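Local coordinates for histidinol-phosphatase (Listeria monocytogenes serotype 4b str. H7858, PDB 6NLR), which probably hydrolyses L-histidinol phosphate to L-histidinol and phosphate in histidine biosynthesis, using a trinuclear metal centre of the PHP family, at residues Asp117-His123 and Lys175-His181; Phe124-Gln128 and Glu143-Tyr149; Glu220-Ala226 and Pro252-Asp258. All coordinates share one frame; numbering follows the deposited sequence.

Interaction 1: residues Asp117-His123 and Lys175-His181; sequences DGVLSLH and KPRRMGH. With MN (manganese (II) ion), chain E.
His123 and His181 meet at a manganese ion, each binding it through NE2 at 2.1 Å, where two neighbouring strands of the PHP barrel, a TIM-like fold, reach its metal centre. The two NE2 atoms are 3.2 Å apart as co-ligands of one metal, and the imidazoles touch rim to rim with their planes turned 57° apart. Waters 4 and 5 and Glu93 share the ion. To reach it, the His181 ring takes the crowded position between its backbone N and carbonyl carbon (chi1 42°). One shell out, Asp95 accepts from His123 ND1, while Ser121 OG bonds to Glu93 and lies against Gly180 CA, whose lack of a side chain permits that closeness.

Behind the site the backbones are joined by a single bridge: Leu120 N donates to Arg178 O, and Gly180 N donates to Leu120 O in a nearly straight bond of 2.8 Å. Water 2 continues the link from Leu122 N to Gly180 O. On the side of helix 152-168, Leu120 and the selenomethionine Met179 lie side by side and point the same way, CB against CE, and Leu120 CD2 rests on Lys175 CE.

At the N-terminal end of 117-123, Arg178 bends at chi3 (70°) and grips Asp117 end-on. Arg3 and Ser36 also hold Asp117, and Glu220 and Gly5 O hold Arg178, so the pair belongs to a larger polar network. NH1 meets the syn lone pair of OD1 at 2.9 Å, whereas NH2 reaches OD2, also at 2.9 Å, from above the carboxylate plane.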
loop_
_atom_site.group_PDB
_atom_site.type_symbol
_atom_site.label_atom_id
_atom_site.label_comp_id
_atom_site.label_asym_id
_atom_site.label_seq_id
_atom_site.Cartn_x
_atom_site.Cartn_y
_atom_site.Cartn_z
ATOM N N ASP A 117 8.791 11.187 0.234
ATOM C CA ASP A 117 8.153 10.142 -0.609
ATOM C C ASP A 117 6.836 9.778 0.063
ATOM O O ASP A 117 6.532 10.306 1.168
ATOM C CB ASP A 117 9.073 8.932 -0.813
ATOM C CG ASP A 117 8.748 8.038 -2.005
ATOM O OD1 ASP A 117 7.858 8.411 -2.813
ATOM O OD2 ASP A 117 9.402 6.954 -2.127
ATOM N N GLY A 118 6.063 8.929 -0.588
ATOM C CA GLY A 118 4.728 8.581 -0.085
ATOM C C GLY A 118 4.067 7.566 -0.977
ATOM O O GLY A 118 4.406 7.493 -2.167
ATOM N N VAL A 119 3.169 6.792 -0.377
ATOM C CA VAL A 119 2.276 5.843 -1.070
ATOM C C VAL A 119 0.865 6.142 -0.569
ATOM O O VAL A 119 0.686 6.340 0.657
ATOM C CB VAL A 119 2.732 4.399 -0.805
ATOM C CG1 VAL A 119 1.766 3.405 -1.394
ATOM C CG2 VAL A 119 4.131 4.137 -1.356
ATOM N N LEU A 120 -0.098 6.214 -1.478
ATOM C CA LEU A 120 -1.523 6.329 -1.105
ATOM C C LEU A 120 -2.158 4.972 -1.354
ATOM O O LEU A 120 -2.133 4.519 -2.511
ATOM C CB LEU A 120 -2.183 7.431 -1.926
ATOM C CG LEU A 120 -3.654 7.684 -1.616
ATOM C CD1 LEU A 120 -3.820 8.253 -0.224
ATOM C CD2 LEU A 120 -4.261 8.613 -2.668
ATOM N N SER A 121 -2.684 4.368 -0.297
ATOM C CA SER A 121 -3.178 2.971 -0.283
ATOM C C SER A 121 -4.633 2.924 0.196
ATOM O O SER A 121 -4.964 3.589 1.195
ATOM C CB SER A 121 -2.311 2.118 0.595
ATOM O OG SER A 121 -1.050 1.948 -0.012
ATOM N N LEU A 122 -5.431 2.096 -0.452
ATOM C CA LEU A 122 -6.794 1.741 0.017
ATOM C C LEU A 122 -6.740 0.408 0.790
ATOM O O LEU A 122 -6.407 -0.643 0.173
ATOM C CB LEU A 122 -7.718 1.673 -1.199
ATOM C CG LEU A 122 -9.181 1.411 -0.876
ATOM C CD1 LEU A 122 -9.808 2.631 -0.200
ATOM C CD2 LEU A 122 -9.926 1.014 -2.126
ATOM N N HIS A 123 -7.135 0.430 2.065
ATOM C CA HIS A 123 -7.127 -0.759 2.968
ATOM C C HIS A 123 -8.516 -1.035 3.554
ATOM O O HIS A 123 -8.702 -2.139 4.099
ATOM C CB HIS A 123 -6.136 -0.595 4.129
ATOM C CG HIS A 123 -4.703 -0.454 3.734
ATOM N ND1 HIS A 123 -3.955 0.652 4.097
ATOM C CD2 HIS A 123 -3.878 -1.242 3.016
ATOM C CE1 HIS A 123 -2.728 0.531 3.620
ATOM N NE2 HIS A 123 -2.665 -0.600 2.939
ATOM N N LYS A 175 -0.206 15.236 -1.292
ATOM C CA LYS A 175 -0.781 13.927 -1.689
ATOM C C LYS A 175 0.325 13.087 -2.323
ATOM O O LYS A 175 1.047 13.543 -3.202
ATOM C CB LYS A 175 -1.933 14.093 -2.677
ATOM C CG LYS A 175 -2.634 12.802 -3.049
ATOM C CD LYS A 175 -3.609 13.004 -4.149
ATOM C CE LYS A 175 -4.266 11.702 -4.572
ATOM N NZ LYS A 175 -5.189 11.924 -5.714
ATOM N N PRO A 176 0.514 11.835 -1.882
ATOM C CA PRO A 176 1.401 10.917 -2.584
ATOM C C PRO A 176 1.002 10.791 -4.057
ATOM O O PRO A 176 -0.176 10.909 -4.370
ATOM C CB PRO A 176 1.165 9.579 -1.883
ATOM C CG PRO A 176 0.741 9.991 -0.495
ATOM C CD PRO A 176 -0.094 11.246 -0.684
ATOM N N ARG A 177 1.980 10.521 -4.920
ATOM C CA ARG A 177 1.749 10.321 -6.365
ATOM C C ARG A 177 1.966 8.859 -6.745
ATOM O O ARG A 177 1.901 8.557 -7.960
ATOM C CB ARG A 177 2.656 11.283 -7.114
ATOM C CG ARG A 177 2.256 12.722 -6.820
ATOM C CD ARG A 177 2.906 13.673 -7.748
ATOM N NE ARG A 177 2.561 15.048 -7.405
ATOM C CZ ARG A 177 3.281 16.094 -7.787
ATOM N NH1 ARG A 177 4.369 15.880 -8.513
ATOM N NH2 ARG A 177 2.917 17.324 -7.452
ATOM N N ARG A 178 2.220 7.993 -5.764
ATOM C CA ARG A 178 2.410 6.547 -6.003
ATOM C C ARG A 178 1.259 5.801 -5.334
ATOM O O ARG A 178 1.055 5.912 -4.119
ATOM C CB ARG A 178 3.773 6.068 -5.506
ATOM C CG ARG A 178 4.060 4.624 -5.928
ATOM C CD ARG A 178 5.553 4.267 -6.025
ATOM N NE ARG A 178 6.212 4.217 -4.734
ATOM C CZ ARG A 178 6.868 5.219 -4.144
ATOM N NH1 ARG A 178 6.979 6.408 -4.738
ATOM N NH2 ARG A 178 7.436 5.016 -2.964
HETATM N N MSE A 179 0.476 5.085 -6.147
HETATM C CA MSE A 179 -0.694 4.396 -5.633
HETATM C C MSE A 179 -0.253 3.009 -5.179
HETATM O O MSE A 179 0.357 2.277 -5.955
HETATM C CB MSE A 179 -1.793 4.275 -6.697
HETATM C CG MSE A 179 -2.180 5.598 -7.367
HETATM SE SE MSE A 179 -2.991 6.901 -6.091
HETATM C CE MSE A 179 -1.477 8.113 -5.751
ATOM N N GLY A 180 -0.609 2.662 -3.939
ATOM C CA GLY A 180 -0.205 1.423 -3.309
ATOM C C GLY A 180 -0.954 0.200 -3.822
ATOM O O GLY A 180 -2.173 0.289 -4.035
ATOM N N HIS A 181 -0.226 -0.904 -4.002
ATOM C CA HIS A 181 -0.727 -2.276 -4.317
ATOM C C HIS A 181 -2.157 -2.263 -4.882
ATOM O O HIS A 181 -3.064 -2.710 -4.163
ATOM C CB HIS A 181 -0.609 -3.164 -3.061
ATOM C CG HIS A 181 -1.019 -2.512 -1.776
ATOM N ND1 HIS A 181 -2.266 -1.906 -1.621
ATOM C CD2 HIS A 181 -0.372 -2.408 -0.579
ATOM C CE1 HIS A 181 -2.363 -1.450 -0.369
ATOM N NE2 HIS A 181 -1.211 -1.738 0.295
HETATM MN MN MN E . -0.812 -1.365 2.359
HETATM O O HOH W 1 4.689 9.580 -3.817
HETATM O O HOH W 2 -4.447 1.374 -3.186
HETATM O O HOH W 3 -5.151 -1.073 -2.267
HETATM O O HOH W 4 -1.628 -3.539 2.325
HETATM O O HOH W 5 0.891 -1.914 2.161
#

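Interaction 2: residues Phe124-Gln128 and Glu143-Tyr149; sequences FLEGQ and EGIVQFY
Phe148, on helix 138-149, lies against the end of strand 117-127 and Gln128 just beyond it. Its CB sits near Gln128 N, and with CG anti to the backbone N (chi1 -176°) the ring passes over Gly127. CG and CD2 each lie 3.7 Å from Gly127 CA, which stands almost on the ring normal, 3.7 Å from the centroid, in a CH-pi contact over the face. CD1 meets Gln128 NE2 at 3.5 Å, the amide nitrogen lying in the ring plane at its edge. Farther out, CE1 approaches Gly127 O, and CE2 comes to 3.9 Å from Glu126 O.

The helix backbone adds a bond of its own: Gln128 N donates to Gly144 O at 3.0 Å. A wider pi-type turn spans 143-146 here. On the inner side, Ile145 CD1 packs on Leu125 CB, and both residues also touch Ile134. Tyr149 OH comes to 2.6 Å from Glu126 O, where any hydrogen bond is weak and unsettled.

At the crossing of strand and helix, at 53°, Gly127 has no side chain and can offer CA both to the aromatic face and to Gly144 O.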
loop_
_atom_site.group_PDB
_atom_site.type_symbol
_atom_site.label_atom_id
_atom_site.label_comp_id
_atom_site.label_asym_id
_atom_site.label_seq_id
_atom_site.Cartn_x
_atom_site.Cartn_y
_atom_site.Cartn_z
ATOM N N PHE A 124 -9.446 -0.083 3.480
ATOM C CA PHE A 124 -10.777 -0.175 4.126
ATOM C C PHE A 124 -11.863 0.215 3.120
ATOM O O PHE A 124 -11.701 1.201 2.375
ATOM C CB PHE A 124 -10.856 0.744 5.343
ATOM C CG PHE A 124 -9.928 0.393 6.477
ATOM C CD1 PHE A 124 -10.292 -0.555 7.418
ATOM C CD2 PHE A 124 -8.708 1.049 6.620
ATOM C CE1 PHE A 124 -9.442 -0.855 8.473
ATOM C CE2 PHE A 124 -7.853 0.732 7.660
ATOM C CZ PHE A 124 -8.220 -0.222 8.579
ATOM N N LEU A 125 -12.947 -0.549 3.111
ATOM C CA LEU A 125 -14.184 -0.247 2.353
ATOM C C LEU A 125 -15.357 -0.286 3.309
ATOM O O LEU A 125 -15.278 -0.974 4.339
ATOM C CB LEU A 125 -14.420 -1.343 1.311
ATOM C CG LEU A 125 -13.611 -1.272 0.043
ATOM C CD1 LEU A 125 -13.940 -2.491 -0.817
ATOM C CD2 LEU A 125 -13.902 0.030 -0.685
ATOM N N GLU A 126 -16.433 0.393 2.938
ATOM C CA GLU A 126 -17.744 0.215 3.604
ATOM C C GLU A 126 -18.124 -1.265 3.501
ATOM O O GLU A 126 -18.024 -1.837 2.387
ATOM C CB GLU A 126 -18.814 1.107 2.975
ATOM C CG GLU A 126 -20.205 0.591 3.248
ATOM C CD GLU A 126 -21.311 1.616 3.170
ATOM O OE1 GLU A 126 -21.051 2.723 2.620
ATOM O OE2 GLU A 126 -22.411 1.306 3.658
ATOM N N GLY A 127 -18.540 -1.858 4.613
ATOM C CA GLY A 127 -18.976 -3.257 4.641
ATOM C C GLY A 127 -20.007 -3.477 5.710
ATOM O O GLY A 127 -20.671 -2.504 6.136
ATOM N N GLN A 128 -20.133 -4.723 6.144
ATOM C CA GLN A 128 -21.185 -5.153 7.086
ATOM C C GLN A 128 -20.872 -4.498 8.432
ATOM O O GLN A 128 -19.803 -4.823 9.015
ATOM C CB GLN A 128 -21.219 -6.675 7.140
ATOM C CG GLN A 128 -22.411 -7.235 7.897
ATOM C CD GLN A 128 -23.748 -6.915 7.278
ATOM O OE1 GLN A 128 -24.727 -6.684 7.987
ATOM N NE2 GLN A 128 -23.817 -6.920 5.962
ATOM N N GLU A 143 -16.640 -12.065 5.420
ATOM C CA GLU A 143 -17.820 -11.669 6.232
ATOM C C GLU A 143 -18.074 -10.172 6.061
ATOM O O GLU A 143 -19.227 -9.795 6.003
ATOM C CB GLU A 143 -17.618 -12.051 7.696
ATOM C CG GLU A 143 -17.806 -13.538 7.900
ATOM C CD GLU A 143 -17.199 -14.112 9.168
ATOM O OE1 GLU A 143 -16.985 -13.333 10.132
ATOM O OE2 GLU A 143 -16.978 -15.346 9.197
ATOM N N GLY A 144 -17.025 -9.370 5.967
ATOM C CA GLY A 144 -17.147 -7.910 5.980
ATOM C C GLY A 144 -17.457 -7.333 4.614
ATOM O O GLY A 144 -18.202 -6.339 4.548
ATOM N N ILE A 145 -16.836 -7.876 3.570
ATOM C CA ILE A 145 -16.789 -7.213 2.231
ATOM C C ILE A 145 -17.387 -8.126 1.157
ATOM O O ILE A 145 -18.339 -7.684 0.483
ATOM C CB ILE A 145 -15.377 -6.725 1.919
ATOM C CG1 ILE A 145 -15.062 -5.508 2.782
ATOM C CG2 ILE A 145 -15.194 -6.437 0.422
ATOM C CD1 ILE A 145 -13.597 -5.090 2.811
ATOM N N VAL A 146 -16.917 -9.361 1.015
ATOM C CA VAL A 146 -17.379 -10.213 -0.122
ATOM C C VAL A 146 -18.894 -10.443 0.003
ATOM O O VAL A 146 -19.636 -10.198 -0.990
ATOM C CB VAL A 146 -16.578 -11.518 -0.215
ATOM C CG1 VAL A 146 -17.149 -12.411 -1.310
ATOM C CG2 VAL A 146 -15.092 -11.213 -0.470
ATOM N N GLN A 147 -19.348 -10.904 1.160
ATOM C CA GLN A 147 -20.780 -11.170 1.407
ATOM C C GLN A 147 -21.573 -9.857 1.305
ATOM O O GLN A 147 -22.703 -9.899 0.813
ATOM C CB GLN A 147 -20.948 -11.879 2.747
ATOM C CG GLN A 147 -20.583 -13.356 2.667
ATOM C CD GLN A 147 -20.744 -14.063 3.990
ATOM O OE1 GLN A 147 -20.709 -15.287 4.070
ATOM N NE2 GLN A 147 -20.994 -13.300 5.037
ATOM N N PHE A 148 -21.007 -8.737 1.746
ATOM C CA PHE A 148 -21.691 -7.422 1.716
ATOM C C PHE A 148 -21.962 -7.016 0.263
ATOM O O PHE A 148 -23.116 -6.574 -0.009
ATOM C CB PHE A 148 -20.870 -6.352 2.440
ATOM C CG PHE A 148 -21.530 -5.001 2.539
ATOM C CD1 PHE A 148 -22.479 -4.748 3.512
ATOM C CD2 PHE A 148 -21.151 -3.967 1.695
ATOM C CE1 PHE A 148 -23.056 -3.489 3.618
ATOM C CE2 PHE A 148 -21.731 -2.709 1.795
ATOM C CZ PHE A 148 -22.681 -2.471 2.757
ATOM N N TYR A 149 -20.968 -7.161 -0.633
ATOM C CA TYR A 149 -21.046 -6.681 -2.038
ATOM C C TYR A 149 -21.714 -7.722 -2.931
ATOM O O TYR A 149 -22.183 -7.329 -4.000
ATOM C CB TYR A 149 -19.691 -6.182 -2.529
ATOM C CG TYR A 149 -19.330 -4.848 -1.924
ATOM C CD1 TYR A 149 -19.996 -3.690 -2.286
ATOM C CD2 TYR A 149 -18.375 -4.767 -0.932
ATOM C CE1 TYR A 149 -19.693 -2.473 -1.688
ATOM C CE2 TYR A 149 -18.036 -3.559 -0.347
ATOM C CZ TYR A 149 -18.703 -2.410 -0.718
ATOM O OH TYR A 149 -18.389 -1.234 -0.104
#

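Interaction 3: residues Glu220-Ala226 and Pro252-Asp258; sequences ELDFNTA and PFVYGSD. With CO (cobalt (II) ion), chain F.
Phe223 turns the edge of its ring toward the face of Phe253 in an offset edge-to-face pair, with planes at 87° and centroids 5.9 Å apart. The two rings come from neighbouring parallel strands, 220-224 and 253-256, of a right-handed beta-alpha-beta unit in the PHP barrel. Leu221 lies beside Phe253 and points the same way, its CB 3.5 Å from Phe253 CE1. Helices 240-248 and 269-276 pack on this apolar side of the sheet. Past the rings, Thr225 crosses Tyr255 at about a right angle, CG2 and OG1 each touching CE1; Arg267 O bonds to both hydroxyls, Thr225 OG1 and Tyr255 OH.

Backbone bonds alternate between the strands from Leu221 N to Pro252 O through to Thr225 N and Gly256 O, and carry the pairing beyond the strand ends.

Asp222, Asn224 and Val254 face the other way. Asn224 CG is anti to the backbone N (chi1 -172°), which carries the amide toward the metal site. There ND2 lies between two carboxylates, donating to Asp222 OD2 at 3.0 Å, which also accepts from His181 N, and to Asp258 OD2 at 2.9 Å. Both acceptors are close to the amide plane, yet the Asp258 carboxylate is turned 61° from it and is met from above its plane. Asn224 OD1 accepts from Ala226 N in an Asx turn, which, with the two ND2 bonds, fixes the amide's rotation. Water 6 joins Asp222 OD1 to Val254 O.

Asp258 OD1 binds the cobalt ion at 2.2 Å, in a site shared with His6, His8 and Glu93, and OD2 accepts from water 5, itself a cobalt ligand. OD2 is bonded to both Asn224 and that water, an arrangement consistent with the carboxylate being held so that OD1 faces the metal.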
loop_
_atom_site.group_PDB
_atom_site.type_symbol
_atom_site.label_atom_id
_atom_site.label_comp_id
_atom_site.label_asym_id
_atom_site.label_seq_id
_atom_site.Cartn_x
_atom_site.Cartn_y
_atom_site.Cartn_z
ATOM N N GLU A 220 2.362 7.349 -10.404
ATOM C CA GLU A 220 3.101 6.092 -10.659
ATOM C C GLU A 220 2.486 5.008 -9.784
ATOM O O GLU A 220 1.604 5.331 -8.953
ATOM C CB GLU A 220 4.603 6.314 -10.440
ATOM C CG GLU A 220 4.940 6.789 -9.054
ATOM C CD GLU A 220 6.417 7.078 -8.786
ATOM O OE1 GLU A 220 7.211 7.111 -9.776
ATOM O OE2 GLU A 220 6.764 7.301 -7.580
ATOM N N LEU A 221 2.928 3.767 -9.973
ATOM C CA LEU A 221 2.366 2.590 -9.280
ATOM C C LEU A 221 3.446 1.891 -8.457
ATOM O O LEU A 221 4.589 1.761 -8.926
ATOM C CB LEU A 221 1.743 1.647 -10.305
ATOM C CG LEU A 221 0.543 2.226 -11.045
ATOM C CD1 LEU A 221 0.067 1.287 -12.138
ATOM C CD2 LEU A 221 -0.561 2.549 -10.052
ATOM N N ASP A 222 3.042 1.503 -7.242
ATOM C CA ASP A 222 3.705 0.543 -6.323
ATOM C C ASP A 222 3.662 -0.824 -7.003
ATOM O O ASP A 222 2.545 -1.355 -7.167
ATOM C CB ASP A 222 2.961 0.605 -4.986
ATOM C CG ASP A 222 3.419 -0.282 -3.833
ATOM O OD1 ASP A 222 4.637 -0.386 -3.626
ATOM O OD2 ASP A 222 2.517 -0.808 -3.107
ATOM N N PHE A 223 4.801 -1.352 -7.441
ATOM C CA PHE A 223 4.889 -2.750 -7.935
ATOM C C PHE A 223 5.226 -3.587 -6.702
ATOM O O PHE A 223 6.409 -3.700 -6.319
ATOM C CB PHE A 223 5.907 -2.927 -9.062
ATOM C CG PHE A 223 5.979 -4.342 -9.582
ATOM C CD1 PHE A 223 6.665 -5.338 -8.885
ATOM C CD2 PHE A 223 5.357 -4.694 -10.764
ATOM C CE1 PHE A 223 6.742 -6.632 -9.365
ATOM C CE2 PHE A 223 5.419 -6.000 -11.236
ATOM C CZ PHE A 223 6.107 -6.970 -10.538
ATOM N N ASN A 224 4.181 -4.115 -6.067
ATOM C CA ASN A 224 4.254 -4.646 -4.686
ATOM C C ASN A 224 4.364 -6.185 -4.718
ATOM O O ASN A 224 3.448 -6.860 -5.231
ATOM C CB ASN A 224 3.094 -4.059 -3.902
ATOM C CG ASN A 224 3.139 -4.362 -2.424
ATOM O OD1 ASN A 224 3.407 -5.498 -2.027
ATOM N ND2 ASN A 224 2.871 -3.342 -1.620
ATOM N N THR A 225 5.454 -6.722 -4.183
ATOM C CA THR A 225 5.782 -8.169 -4.216
ATOM C C THR A 225 5.269 -8.900 -2.976
ATOM O O THR A 225 5.371 -10.146 -2.956
ATOM C CB THR A 225 7.282 -8.388 -4.428
ATOM O OG1 THR A 225 7.971 -7.749 -3.337
ATOM C CG2 THR A 225 7.705 -7.853 -5.785
ATOM N N ALA A 226 4.659 -8.203 -2.020
ATOM C CA ALA A 226 4.192 -8.828 -0.755
ATOM C C ALA A 226 3.239 -9.998 -1.054
ATOM O O ALA A 226 3.280 -10.978 -0.326
ATOM C CB ALA A 226 3.521 -7.808 0.126
ATOM N N PRO A 252 5.177 4.782 -14.756
ATOM C CA PRO A 252 6.312 4.235 -14.033
ATOM C C PRO A 252 5.839 3.332 -12.895
ATOM O O PRO A 252 4.839 3.625 -12.248
ATOM C CB PRO A 252 7.065 5.446 -13.460
ATOM C CG PRO A 252 6.481 6.641 -14.213
ATOM C CD PRO A 252 5.062 6.233 -14.572
ATOM N N PHE A 253 6.632 2.291 -12.657
ATOM C CA PHE A 253 6.532 1.379 -11.492
ATOM C C PHE A 253 7.749 1.600 -10.603
ATOM O O PHE A 253 8.821 1.809 -11.123
ATOM C CB PHE A 253 6.465 -0.079 -11.953
ATOM C CG PHE A 253 5.109 -0.514 -12.438
ATOM C CD1 PHE A 253 4.109 -0.841 -11.531
ATOM C CD2 PHE A 253 4.829 -0.573 -13.796
ATOM C CE1 PHE A 253 2.864 -1.238 -11.984
ATOM C CE2 PHE A 253 3.593 -0.991 -14.243
ATOM C CZ PHE A 253 2.612 -1.327 -13.336
ATOM N N VAL A 254 7.538 1.575 -9.291
ATOM C CA VAL A 254 8.621 1.474 -8.281
ATOM C C VAL A 254 8.411 0.165 -7.517
ATOM O O VAL A 254 7.323 -0.009 -6.935
ATOM C CB VAL A 254 8.602 2.688 -7.334
ATOM C CG1 VAL A 254 9.754 2.626 -6.339
ATOM C CG2 VAL A 254 8.592 4.002 -8.109
ATOM N N TYR A 255 9.412 -0.708 -7.540
ATOM C CA TYR A 255 9.466 -1.940 -6.711
ATOM C C TYR A 255 9.157 -1.583 -5.262
ATOM O O TYR A 255 9.754 -0.631 -4.757
ATOM C CB TYR A 255 10.835 -2.602 -6.775
ATOM C CG TYR A 255 11.069 -3.651 -5.709
ATOM C CD1 TYR A 255 10.510 -4.913 -5.811
ATOM C CD2 TYR A 255 11.843 -3.380 -4.590
ATOM C CE1 TYR A 255 10.734 -5.884 -4.846
ATOM C CE2 TYR A 255 12.095 -4.341 -3.620
ATOM C CZ TYR A 255 11.549 -5.611 -3.760
ATOM O OH TYR A 255 11.763 -6.563 -2.811
ATOM N N GLY A 256 8.254 -2.326 -4.639
ATOM C CA GLY A 256 7.907 -2.208 -3.209
ATOM C C GLY A 256 7.848 -3.587 -2.575
ATOM O O GLY A 256 6.972 -4.374 -2.998
ATOM N N SER A 257 8.756 -3.875 -1.629
ATOM C CA SER A 257 8.812 -5.142 -0.853
ATOM C C SER A 257 7.655 -5.196 0.151
ATOM O O SER A 257 7.285 -6.291 0.572
ATOM C CB SER A 257 10.136 -5.259 -0.122
ATOM O OG SER A 257 10.292 -4.210 0.848
ATOM N N ASP A 258 7.134 -4.044 0.556
ATOM C CA ASP A 258 6.197 -3.935 1.703
ATOM C C ASP A 258 6.814 -4.615 2.941
ATOM O O ASP A 258 6.079 -5.302 3.671
ATOM C CB ASP A 258 4.833 -4.510 1.342
ATOM C CG ASP A 258 3.691 -3.664 1.863
ATOM O OD1 ASP A 258 3.898 -2.972 2.870
ATOM O OD2 ASP A 258 2.628 -3.668 1.226
HETATM CO CO CO F . 2.638 -1.197 3.301
HETATM O O HOH W 6 6.680 1.350 -4.244
HETATM O O HOH W 5 0.891 -1.914 2.161
#

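Interactions 1 and 3 lie side by side in the core of the barrel, centres 10 Å apart, and meet through neighbouring strands 178-179 and 220-224: Arg177 O is 2.8 Å from Glu220 N, and His181 N is 2.9 Å from Asp222 OD2. Water 5 binds both the manganese of interaction 1 and the cobalt of interaction 3, so together they build adjoining parts of one metal centre. Interaction 2 continues along strand 117-127 directly after His123, but its centre is 22 Å from that of interaction 1, toward the periphery. Along the chain it is nested within the loop closed by interaction 1; interaction 3 follows. Strand 117-127, though interrupted, thus leads from the metal centre to a peripheral helix.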